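Local coordinates for protein alpha-fucosidase (Bifidobacterium bifidum, PDB 2EAB) that probably cleaves alpha-1,2-linked L-fucose from glycans, this chain being the glycoside hydrolase family 95 catalytic piece of a longer membrane protein, at residues 432-437 and 775-780; 731-736 and 780-785; 497-502 and 569-574. One frame throughout, in Å; residues are numbered along the deposited sequence.

Contact 1: 432-437 and 775-780. With EDO (1,2-ethanediol), chain G.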
loop_
_atom_site.group_PDB
_atom_site.type_symbol
_atom_site.label_atom_id
_atom_site.label_comp_id
_atom_site.label_asym_id
_atom_site.label_seq_id
_atom_site.Cartn_x
_atom_site.Cartn_y
_atom_site.Cartn_z
ATOM N N THR A 432 1.149 1.618 7.253
ATOM C CA THR A 432 -0.156 2.021 7.751
ATOM C C THR A 432 -0.266 1.950 9.271
ATOM O O THR A 432 -0.902 2.801 9.888
ATOM C CB THR A 432 -1.251 1.168 7.097
ATOM O OG1 THR A 432 -0.962 1.035 5.698
ATOM C CG2 THR A 432 -2.628 1.797 7.284
ATOM N N TYR A 433 0.350 0.935 9.866
ATOM C CA TYR A 433 0.277 0.769 11.310
ATOM C C TYR A 433 1.415 1.470 12.044
ATOM O O TYR A 433 1.179 2.200 13.013
ATOM C CB TYR A 433 0.233 -0.713 11.669
ATOM C CG TYR A 433 -0.766 -1.498 10.856
ATOM C CD1 TYR A 433 -2.133 -1.365 11.090
ATOM C CD2 TYR A 433 -0.346 -2.361 9.840
ATOM C CE1 TYR A 433 -3.053 -2.071 10.341
ATOM C CE2 TYR A 433 -1.261 -3.079 9.083
ATOM C CZ TYR A 433 -2.610 -2.933 9.348
ATOM O OH TYR A 433 -3.530 -3.645 8.616
ATOM N N SER A 434 2.644 1.263 11.579
ATOM C CA SER A 434 3.812 1.836 12.247
ATOM C C SER A 434 3.789 3.364 12.208
ATOM O O SER A 434 4.268 4.017 13.144
ATOM C CB SER A 434 5.113 1.284 11.657
ATOM O OG SER A 434 5.265 1.680 10.306
ATOM N N ALA A 435 3.214 3.926 11.143
ATOM C CA ALA A 435 3.075 5.376 11.031
ATOM C C ALA A 435 1.741 5.900 11.579
ATOM O O ALA A 435 1.326 7.013 11.249
ATOM C CB ALA A 435 3.310 5.839 9.591
ATOM N N ASN A 436 1.094 5.111 12.436
ATOM C CA ASN A 436 -0.058 5.571 13.225
ATOM C C ASN A 436 -1.265 5.974 12.367
ATOM O O ASN A 436 -1.844 7.051 12.539
ATOM C CB ASN A 436 0.360 6.708 14.173
ATOM C CG ASN A 436 -0.460 6.752 15.451
ATOM O OD1 ASN A 436 -1.573 6.229 15.527
ATOM N ND2 ASN A 436 0.102 7.390 16.472
ATOM N N MET A 437 -1.634 5.089 11.445
ATOM C CA MET A 437 -2.812 5.279 10.599
ATOM C C MET A 437 -3.609 3.980 10.533
ATOM O O MET A 437 -4.206 3.665 9.498
ATOM C CB MET A 437 -2.396 5.703 9.185
ATOM C CG MET A 437 -1.565 6.975 9.138
ATOM S SD MET A 437 -1.086 7.463 7.479
ATOM C CE MET A 437 0.004 6.106 7.024
ATOM N N GLY A 775 9.948 2.278 5.292
ATOM C CA GLY A 775 11.385 2.070 5.457
ATOM C C GLY A 775 11.996 2.990 6.497
ATOM O O GLY A 775 12.811 2.572 7.318
ATOM N N VAL A 776 11.594 4.256 6.470
ATOM C CA VAL A 776 12.026 5.204 7.492
ATOM C C VAL A 776 11.541 4.754 8.875
ATOM O O VAL A 776 12.314 4.760 9.839
ATOM C CB VAL A 776 11.571 6.640 7.170
ATOM C CG1 VAL A 776 11.901 7.584 8.316
ATOM C CG2 VAL A 776 12.230 7.126 5.882
ATOM N N ASP A 777 10.278 4.345 8.972
ATOM C CA ASP A 777 9.771 3.809 10.234
ATOM C C ASP A 777 10.650 2.673 10.741
ATOM O O ASP A 777 11.021 2.666 11.911
ATOM C CB ASP A 777 8.328 3.316 10.101
ATOM C CG ASP A 777 7.311 4.446 10.095
ATOM O OD1 ASP A 777 7.710 5.621 10.180
ATOM O OD2 ASP A 777 6.093 4.153 10.003
ATOM N N GLU A 778 11.003 1.738 9.854
ATOM C CA GLU A 778 11.788 0.571 10.250
ATOM C C GLU A 778 13.214 0.933 10.662
ATOM O O GLU A 778 13.820 0.219 11.454
ATOM C CB GLU A 778 11.796 -0.504 9.155
ATOM C CG GLU A 778 10.418 -1.077 8.802
ATOM C CD GLU A 778 9.771 -1.906 9.909
ATOM O OE1 GLU A 778 10.416 -2.835 10.445
ATOM O OE2 GLU A 778 8.588 -1.642 10.218
ATOM N N MET A 779 13.749 2.039 10.150
ATOM C CA MET A 779 15.053 2.514 10.620
ATOM C C MET A 779 15.000 2.991 12.065
ATOM O O MET A 779 15.948 2.793 12.831
ATOM C CB MET A 779 15.591 3.625 9.724
ATOM C CG MET A 779 16.188 3.112 8.427
ATOM S SD MET A 779 17.182 4.338 7.575
ATOM C CE MET A 779 15.834 5.109 6.715
ATOM N N LEU A 780 13.884 3.614 12.428
ATOM C CA LEU A 780 13.749 4.255 13.732
ATOM C C LEU A 780 13.099 3.368 14.785
ATOM O O LEU A 780 13.294 3.588 15.987
ATOM C CB LEU A 780 12.981 5.571 13.603
ATOM C CG LEU A 780 13.540 6.559 12.574
ATOM C CD1 LEU A 780 12.657 7.790 12.516
ATOM C CD2 LEU A 780 14.986 6.945 12.881
HETATM C C1 EDO G . 6.915 -4.388 8.547
HETATM O O1 EDO G . 7.580 -4.221 9.896
HETATM C C2 EDO G . 5.761 -3.312 8.496
HETATM O O2 EDO G . 4.880 -3.574 9.617
HETATM O O HOH W 1 6.852 0.045 8.903
#
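Ser434 holds OG between its backbone N and carbonyl carbon (chi1 65°), while Asp777 swings CG beside its own N (chi1 -77°); these two settings bring the hydroxyl up to one carboxylate oxygen, OD2. OG donates to Asp777 OD2 at 2.6 Å and takes the anti lone pair, the one turned away from OD1. OD1 is itself bonded to Tyr376 OH, so both ends of the carboxylate are fixed and its rotation is pinned. Beside the bond, Ala435 CB packs against Asp777 OD2 at 3.3 Å. Ala435 N also lies near that oxygen, but its angle is too poor for a hydrogen bond. Ser434 and Ala435 are the two middle residues of a type I beta turn from Tyr433 to Asn436, closed by Asn436 N on Tyr433 O at 3.0 Å. The turn presses the loop after helix 424-428 onto helix 767-780 of the catalytic domain, whose fold in this family is an (alpha/alpha)6 barrel. A water extends the link, 2.7 Å from Ser434 OG and 2.8 Å from Glu778 OE2. Glu778 is bent at chi2 (-68°), which turns its carboxylate back toward the loop, where OE2 also accepts from O1 of an ethanediol, probably a crystallisation additive, at 2.8 Å. The Ser434 side chain lies about 9 Å from that of Glu520, a calcium ligand in another structure of this protein.

Contact 2: 731-736 and 780-785. With EDO (1,2-ethanediol), chain G.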
loop_
_atom_site.group_PDB
_atom_site.type_symbol
_atom_site.label_atom_id
_atom_site.label_comp_id
_atom_site.label_asym_id
_atom_site.label_seq_id
_atom_site.Cartn_x
_atom_site.Cartn_y
_atom_site.Cartn_z
ATOM N N SER A 731 14.006 -4.005 3.572
ATOM C CA SER A 731 14.799 -5.210 3.809
ATOM C C SER A 731 16.113 -4.868 4.496
ATOM O O SER A 731 16.481 -5.484 5.499
ATOM C CB SER A 731 15.066 -5.943 2.499
ATOM O OG SER A 731 13.852 -6.353 1.893
ATOM N N TRP A 732 16.809 -3.868 3.968
ATOM C CA TRP A 732 18.049 -3.431 4.587
ATOM C C TRP A 732 17.833 -2.866 5.993
ATOM O O TRP A 732 18.665 -3.080 6.868
ATOM C CB TRP A 732 18.792 -2.451 3.687
ATOM C CG TRP A 732 19.639 -3.138 2.649
ATOM C CD1 TRP A 732 19.321 -3.360 1.340
ATOM C CD2 TRP A 732 20.946 -3.696 2.847
ATOM N NE1 TRP A 732 20.354 -4.016 0.707
ATOM C CE2 TRP A 732 21.365 -4.231 1.606
ATOM C CE3 TRP A 732 21.804 -3.792 3.950
ATOM C CZ2 TRP A 732 22.610 -4.854 1.437
ATOM C CZ3 TRP A 732 23.042 -4.414 3.783
ATOM C CH2 TRP A 732 23.431 -4.933 2.533
ATOM N N ALA A 733 16.716 -2.184 6.237
ATOM C CA ALA A 733 16.444 -1.668 7.584
ATOM C C ALA A 733 16.423 -2.803 8.611
ATOM O O ALA A 733 16.957 -2.665 9.714
ATOM C CB ALA A 733 15.141 -0.893 7.624
ATOM N N ARG A 734 15.821 -3.931 8.242
ATOM C CA ARG A 734 15.710 -5.080 9.136
ATOM C C ARG A 734 17.065 -5.697 9.491
ATOM O O ARG A 734 17.173 -6.397 10.498
ATOM C CB ARG A 734 14.798 -6.142 8.513
ATOM C CG ARG A 734 13.318 -5.735 8.424
ATOM C CD ARG A 734 12.657 -5.690 9.806
ATOM N NE ARG A 734 11.200 -5.514 9.797
ATOM C CZ ARG A 734 10.325 -6.484 9.539
ATOM N NH1 ARG A 734 10.748 -7.697 9.201
ATOM N NH2 ARG A 734 9.022 -6.237 9.600
ATOM N N THR A 735 18.088 -5.448 8.672
ATOM C CA THR A 735 19.440 -5.949 8.942
ATOM C C THR A 735 20.168 -5.156 10.026
ATOM O O THR A 735 21.198 -5.609 10.532
ATOM C CB THR A 735 20.360 -5.920 7.691
ATOM O OG1 THR A 735 20.721 -4.566 7.390
ATOM C CG2 THR A 735 19.708 -6.568 6.484
ATOM N N GLY A 736 19.672 -3.962 10.338
ATOM C CA GLY A 736 20.360 -3.062 11.259
ATOM C C GLY A 736 21.382 -2.143 10.605
ATOM O O GLY A 736 21.947 -1.274 11.275
ATOM N N LEU A 780 13.884 3.614 12.428
ATOM C CA LEU A 780 13.749 4.255 13.732
ATOM C C LEU A 780 13.099 3.368 14.785
ATOM O O LEU A 780 13.294 3.588 15.987
ATOM C CB LEU A 780 12.981 5.571 13.603
ATOM C CG LEU A 780 13.540 6.559 12.574
ATOM C CD1 LEU A 780 12.657 7.790 12.516
ATOM C CD2 LEU A 780 14.986 6.945 12.881
ATOM N N LEU A 781 12.345 2.366 14.336
ATOM C CA LEU A 781 11.580 1.503 15.227
ATOM C C LEU A 781 11.300 0.175 14.550
ATOM O O LEU A 781 10.774 0.147 13.435
ATOM C CB LEU A 781 10.250 2.171 15.601
ATOM C CG LEU A 781 9.251 1.307 16.376
ATOM C CD1 LEU A 781 9.772 0.968 17.770
ATOM C CD2 LEU A 781 7.904 1.989 16.467
ATOM N N GLN A 782 11.644 -0.921 15.213
ATOM C CA GLN A 782 11.198 -2.239 14.777
ATOM C C GLN A 782 10.481 -2.911 15.931
ATOM O O GLN A 782 10.756 -2.612 17.098
ATOM C CB GLN A 782 12.371 -3.080 14.263
ATOM C CG GLN A 782 12.793 -2.662 12.856
ATOM C CD GLN A 782 14.155 -3.176 12.428
ATOM O OE1 GLN A 782 14.575 -4.269 12.810
ATOM N NE2 GLN A 782 14.848 -2.387 11.611
ATOM N N SER A 783 9.556 -3.812 15.617
ATOM C CA SER A 783 8.810 -4.492 16.667
ATOM C C SER A 783 8.344 -5.886 16.263
ATOM O O SER A 783 7.403 -6.417 16.847
ATOM C CB SER A 783 7.630 -3.631 17.146
ATOM O OG SER A 783 6.680 -3.405 16.115
ATOM N N ASN A 784 9.020 -6.478 15.280
ATOM C CA ASN A 784 8.600 -7.761 14.720
ATOM C C ASN A 784 9.380 -8.964 15.224
ATOM O O ASN A 784 9.005 -10.102 14.931
ATOM C CB ASN A 784 8.734 -7.741 13.199
ATOM C CG ASN A 784 10.183 -7.735 12.753
ATOM O OD1 ASN A 784 10.906 -6.777 13.016
ATOM N ND2 ASN A 784 10.619 -8.801 12.100
ATOM N N SER A 785 10.472 -8.738 15.943
ATOM C CA SER A 785 11.347 -9.853 16.280
ATOM C C SER A 785 11.035 -10.467 17.639
ATOM O O SER A 785 10.204 -9.954 18.388
ATOM C CB SER A 785 12.811 -9.441 16.183
ATOM O OG SER A 785 13.637 -10.587 16.180
HETATM C C1 EDO G . 6.915 -4.388 8.547
HETATM O O1 EDO G . 7.580 -4.221 9.896
HETATM C C2 EDO G . 5.761 -3.312 8.496
HETATM O O2 EDO G . 4.880 -3.574 9.617
HETATM O O HOH W 2 17.289 -4.871 12.924
#
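Arg734 and Asn784 meet flat on: the amide carbon Asn784 CG lies 3.4 Å above the centre of the guanidinium plane, and the two planes are only 19° apart. The Arg734 chain bends at chi2 (-70°), which carries the guanidinium over to Asn784. Asn784 ND2 comes within 3.1 Å of Arg734 NH1, but both are donors, so this is a stack and not a bond. Gln782 supplies the hydrogen bond, NE2 to Ala733 O at 2.9 Å. It reaches the carbonyl from above its plane, while Gly736 N takes the same oxygen from the opposite face. Gln782 NE2 also bonds to Glu778 O, and a water that donates to Gln782 OE1 and Arg734 O, at 2.8 and 2.9 Å, ties down the other end of the amide. In the next shell Arg734 NE forms a salt bridge with Glu778 OE1, while NH1 and NH2 bond to the carbonyls of Gly689 and Pro688. With a leucine at Arg734, Glu778 would probably be left without its charged mate, those carbonyls without their donors, and the Asn784 amide freer to turn. Asn784 lies about 4 Å, side chain to side chain, from Asp690, a calcium ligand in another structure of this protein, and about as near a bound Tris molecule, consistent with a pocket here. The contact joins the C-terminal end of helix 722-734 to strand 781-782, which pairs with strand 799-801 through Gln782 and Asn800; Ala733 rests on helix 738-751, and Leu781 on strand 812-819.

Contact 3: 497-502 and 569-574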
loop_
_atom_site.group_PDB
_atom_site.type_symbol
_atom_site.label_atom_id
_atom_site.label_comp_id
_atom_site.label_asym_id
_atom_site.label_seq_id
_atom_site.Cartn_x
_atom_site.Cartn_y
_atom_site.Cartn_z
ATOM N N GLN A 497 -3.259 -15.079 -17.650
ATOM C CA GLN A 497 -3.208 -15.809 -18.916
ATOM C C GLN A 497 -1.897 -16.516 -19.189
ATOM O O GLN A 497 -1.834 -17.362 -20.082
ATOM C CB GLN A 497 -3.401 -14.849 -20.081
ATOM C CG GLN A 497 -4.769 -14.387 -20.402
ATOM C CD GLN A 497 -4.760 -13.616 -21.706
ATOM O OE1 GLN A 497 -4.608 -14.199 -22.783
ATOM N NE2 GLN A 497 -4.896 -12.300 -21.616
ATOM N N SER A 498 -0.843 -16.125 -18.481
ATOM C CA SER A 498 0.456 -16.771 -18.622
ATOM C C SER A 498 0.999 -17.015 -17.227
ATOM O O SER A 498 0.978 -16.112 -16.387
ATOM C CB SER A 498 1.420 -15.907 -19.439
ATOM O OG SER A 498 2.627 -16.606 -19.712
ATOM N N PHE A 499 1.494 -18.225 -16.993
ATOM C CA PHE A 499 1.875 -18.673 -15.654
ATOM C C PHE A 499 2.899 -17.778 -14.949
ATOM O O PHE A 499 2.735 -17.443 -13.773
ATOM C CB PHE A 499 2.392 -20.118 -15.716
ATOM C CG PHE A 499 2.679 -20.731 -14.364
ATOM C CD1 PHE A 499 1.690 -21.432 -13.686
ATOM C CD2 PHE A 499 3.939 -20.630 -13.774
ATOM C CE1 PHE A 499 1.943 -22.013 -12.440
ATOM C CE2 PHE A 499 4.193 -21.209 -12.521
ATOM C CZ PHE A 499 3.191 -21.895 -11.861
ATOM N N SER A 500 3.961 -17.402 -15.660
ATOM C CA SER A 500 5.105 -16.751 -15.014
ATOM C C SER A 500 4.706 -15.514 -14.214
ATOM O O SER A 500 5.170 -15.330 -13.088
ATOM C CB SER A 500 6.203 -16.404 -16.024
ATOM O OG SER A 500 5.779 -15.404 -16.935
ATOM N N TRP A 501 3.855 -14.673 -14.799
ATOM C CA TRP A 501 3.363 -13.478 -14.115
ATOM C C TRP A 501 1.949 -13.637 -13.566
ATOM O O TRP A 501 1.513 -12.822 -12.749
ATOM C CB TRP A 501 3.444 -12.233 -15.015
ATOM C CG TRP A 501 2.747 -12.365 -16.344
ATOM C CD1 TRP A 501 3.330 -12.642 -17.548
ATOM C CD2 TRP A 501 1.342 -12.217 -16.603
ATOM N NE1 TRP A 501 2.379 -12.679 -18.540
ATOM C CE2 TRP A 501 1.150 -12.425 -17.988
ATOM C CE3 TRP A 501 0.228 -11.938 -15.801
ATOM C CZ2 TRP A 501 -0.114 -12.353 -18.590
ATOM C CZ3 TRP A 501 -1.028 -11.867 -16.401
ATOM C CH2 TRP A 501 -1.187 -12.080 -17.781
ATOM N N GLY A 502 1.240 -14.672 -14.010
ATOM C CA GLY A 502 -0.178 -14.817 -13.695
ATOM C C GLY A 502 -0.529 -15.680 -12.500
ATOM O O GLY A 502 -1.594 -15.491 -11.907
ATOM N N GLY A 569 14.831 -18.018 -12.778
ATOM C CA GLY A 569 14.893 -19.458 -12.591
ATOM C C GLY A 569 13.819 -20.197 -13.368
ATOM O O GLY A 569 13.120 -19.604 -14.200
ATOM N N PRO A 570 13.687 -21.510 -13.117
ATOM C CA PRO A 570 12.689 -22.335 -13.800
ATOM C C PRO A 570 11.260 -21.975 -13.414
ATOM O O PRO A 570 11.002 -21.541 -12.286
ATOM C CB PRO A 570 12.998 -23.754 -13.305
ATOM C CG PRO A 570 14.360 -23.692 -12.724
ATOM C CD PRO A 570 14.508 -22.306 -12.189
ATOM N N LEU A 571 10.342 -22.195 -14.351
ATOM C CA LEU A 571 8.931 -21.867 -14.173
ATOM C C LEU A 571 8.245 -22.645 -13.047
ATOM O O LEU A 571 7.384 -22.106 -12.347
ATOM C CB LEU A 571 8.196 -22.125 -15.488
ATOM C CG LEU A 571 7.288 -21.059 -16.101
ATOM C CD1 LEU A 571 7.896 -19.665 -15.993
ATOM C CD2 LEU A 571 7.028 -21.409 -17.554
ATOM N N GLY A 572 8.618 -23.910 -12.880
ATOM C CA GLY A 572 7.941 -24.783 -11.934
ATOM C C GLY A 572 8.901 -25.713 -11.234
ATOM O O GLY A 572 9.347 -26.705 -11.807
ATOM N N THR A 573 9.235 -25.372 -9.995
ATOM C CA THR A 573 10.078 -26.215 -9.151
ATOM C C THR A 573 9.246 -26.798 -8.009
ATOM O O THR A 573 8.065 -26.461 -7.849
ATOM C CB THR A 573 11.287 -25.438 -8.581
ATOM O OG1 THR A 573 10.828 -24.411 -7.692
ATOM C CG2 THR A 573 12.098 -24.800 -9.698
ATOM N N ASP A 574 9.864 -27.676 -7.222
ATOM C CA ASP A 574 9.183 -28.308 -6.102
ATOM C C ASP A 574 9.223 -27.370 -4.898
ATOM O O ASP A 574 10.093 -27.467 -4.027
ATOM C CB ASP A 574 9.821 -29.665 -5.797
ATOM C CG ASP A 574 8.960 -30.536 -4.906
ATOM O OD1 ASP A 574 8.003 -30.030 -4.279
ATOM O OD2 ASP A 574 9.243 -31.752 -4.842
#
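Phe499 and Leu571 make the apolar part of this contact, their side chains sliding past each other in opposite directions, with Phe499 CD2 4.1 Å from Leu571 CG. The ring gets there because Phe499 CG stands opposite the backbone N (chi1 -174°), directing it toward 569-574. Alongside, one methyl of Leu571, CD1, packs on Ser500 CB at 3.7 Å, so the leucine spans two successive residues of the helix. An unstaggered chi1 (-130°) places that methyl against the serine. A second kind of approach involves the backbone: the ring carbon Phe499 CE2 comes within 3.3 Å of Leu571 O, obliquely to the ring. Polar bonds act inside the helical turn and not between the partners. Gly502 N makes two weak bonds, to Ser498 O at 2.8 Å and to Phe499 O at 3.2 Å, which lie within the short helical turn at 499-502. A side chain at Gly502 would run into Ser498 O, so the tight turn suits glycine. Aromatic packing extends beyond the pair, since Trp503 stacks on the Phe499 ring. Around the contact, Tyr564 of strand 558-565 touches Phe499, Ser500 and Leu571. Strand 572-574 pairs with that strand through Thr573 and Ala563, while Pro121 lies against Phe499 and Val119 bonds to the backbone of Gly572, joining a loop of the N-terminal region to the helix 499-502 and the edge strand 572-574.

How the contacts relate
From the N terminus, 432-437 comes first and waits 337 residues for its partner. Within that span 497-502 meets 569-574, so contact 3 closes a shorter loop wholly inside contact 1. Next comes 731-736, still ahead of 775-780; contact 1 then closes before contact 2 does, and the two cross. They share Leu780, where helix 767-780 passes into strand 781-782, and a common ethanediol. Contact 1 ties the loop after helix 424-428 to helix 767-780, and contact 2 ties the end of helix 722-734 to strand 781-782; their centres are 10 Å apart. Contact 3, about 33 Å from contact 1 between centres, touches neither and ties a helical turn to a small three-stranded sheet.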